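Local coordinates for protein HspA (Thermosynechococcus vulcanus, PDB 6EWN) that probably acts as a molecular chaperone of the small heat shock protein (HSP20) family, limiting aggregation of unfolding proteins, at residues G23-P26 with K27-D30. Residues are numbered along the deposited sequence; the frame is centred on the assembly and turned at random.
Sequences GMDP and KDID. With URE (urea), chain M.
D25 and D28 bring their carboxylates together on one face of a tight turn: D25 CG lies between its backbone N and carbonyl carbon (chi1 56°), whereas in D28 CG is anti to the carbonyl carbon (chi1 -76°). The turn is a short, weakly bonded helical one that leads into strand 29-33 of the alpha-crystallin domain, the fold common to small heat shock proteins. D25 OD1 lies 2.8 Å from D28 OD2, with the two carboxylate planes nearly perpendicular. Both are acceptors, and this proximity would be unfavourable if both groups were fully ionised; it would be expected to raise the pKa of one of them. The turn closes through the backbone, where D28 N donates to D25 O over 2.7 Å, a bond whose length is uncertain because that oxygen is crowded in the model. K27 crosses the D25 side chain at about a right angle, with CG standing 3.2 Å from D25 OD2, and its amine continues away, leaving NZ and D25 OD2 6.7 Å apart without a salt bridge. The side chains of M24, I29 and D28 touch the loop residues F65, L21 and K45 respectively, and D28 shares backbone hydrogen bonding with E43. A urea molecule rests against K27, its N2 3.1 Å from K27 CB.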
loop_
_atom_site.group_PDB
_atom_site.type_symbol
_atom_site.label_atom_id
_atom_site.label_comp_id
_atom_site.label_asym_id
_atom_site.label_seq_id
_atom_site.Cartn_x
_atom_site.Cartn_y
_atom_site.Cartn_z
ATOM N N GLY A 23 0.564 -5.977 -8.313
ATOM C CA GLY A 23 -0.462 -6.923 -8.726
ATOM C C GLY A 23 -1.299 -7.475 -7.607
ATOM O O GLY A 23 -0.931 -8.484 -7.011
ATOM N N MET A 24 -2.411 -6.776 -7.391
ATOM C CA MET A 24 -3.318 -7.374 -6.185
ATOM C C MET A 24 -4.686 -6.646 -5.974
ATOM O O MET A 24 -5.032 -5.716 -5.189
ATOM C CB MET A 24 -2.647 -7.271 -4.811
ATOM C CG MET A 24 -1.197 -6.803 -4.800
ATOM S SD MET A 24 -0.306 -7.386 -3.345
ATOM C CE MET A 24 -1.210 -6.589 -2.016
ATOM N N ASP A 25 -5.443 -6.982 -7.029
ATOM C CA ASP A 25 -6.745 -6.367 -7.200
ATOM C C ASP A 25 -7.215 -5.823 -5.857
ATOM O O ASP A 25 -6.651 -6.161 -4.815
ATOM C CB ASP A 25 -7.736 -7.385 -7.790
ATOM C CG ASP A 25 -7.860 -8.642 -6.961
ATOM O OD1 ASP A 25 -6.797 -9.127 -6.504
ATOM O OD2 ASP A 25 -9.010 -9.134 -6.790
ATOM N N PRO A 26 -8.223 -5.011 -5.831
ATOM C CA PRO A 26 -8.709 -4.481 -4.548
ATOM C C PRO A 26 -8.912 -5.543 -3.475
ATOM O O PRO A 26 -8.954 -5.238 -2.275
ATOM C CB PRO A 26 -10.040 -3.844 -4.940
ATOM C CG PRO A 26 -9.904 -3.501 -6.363
ATOM C CD PRO A 26 -9.100 -4.632 -6.943
ATOM N N LYS A 27 -9.050 -6.795 -3.912
ATOM C CA LYS A 27 -9.325 -7.918 -3.039
ATOM C C LYS A 27 -8.067 -8.534 -2.509
ATOM O O LYS A 27 -8.133 -9.570 -1.845
ATOM C CB LYS A 27 -10.110 -8.957 -3.795
ATOM C CG LYS A 27 -11.242 -8.416 -4.626
ATOM C CD LYS A 27 -12.373 -7.881 -3.772
ATOM C CE LYS A 27 -13.549 -7.639 -4.650
ATOM N NZ LYS A 27 -14.863 -7.632 -3.953
ATOM N N ASP A 28 -6.928 -7.934 -2.818
ATOM C CA ASP A 28 -5.634 -8.395 -2.362
ATOM C C ASP A 28 -4.893 -7.363 -1.522
ATOM O O ASP A 28 -3.804 -7.658 -1.016
ATOM C CB ASP A 28 -4.775 -8.780 -3.557
ATOM C CG ASP A 28 -5.152 -10.073 -4.166
ATOM O OD1 ASP A 28 -5.918 -10.840 -3.567
ATOM O OD2 ASP A 28 -4.609 -10.349 -5.233
ATOM N N ILE A 29 -5.438 -6.164 -1.364
ATOM C CA ILE A 29 -4.840 -5.159 -0.493
ATOM C C ILE A 29 -5.834 -4.807 0.613
ATOM O O ILE A 29 -6.963 -5.305 0.631
ATOM C CB ILE A 29 -4.396 -3.900 -1.280
ATOM C CG1 ILE A 29 -5.503 -3.343 -2.200
ATOM C CG2 ILE A 29 -3.214 -4.193 -2.035
ATOM C CD1 ILE A 29 -5.487 -3.845 -3.616
ATOM N N ASP A 30 -5.423 -3.946 1.544
ATOM C CA ASP A 30 -6.322 -3.420 2.559
ATOM C C ASP A 30 -5.658 -2.221 3.207
ATOM O O ASP A 30 -4.441 -2.221 3.406
ATOM C CB ASP A 30 -6.668 -4.466 3.616
ATOM C CG ASP A 30 -8.138 -4.425 4.011
ATOM O OD1 ASP A 30 -8.679 -3.307 4.135
ATOM O OD2 ASP A 30 -8.763 -5.506 4.176
HETATM C C URE M . -10.476 -11.933 -1.416
HETATM O O URE M . -9.599 -12.565 -0.976
HETATM N N1 URE M . -11.432 -11.303 -0.536
HETATM N N2 URE M . -10.567 -11.854 -2.849
#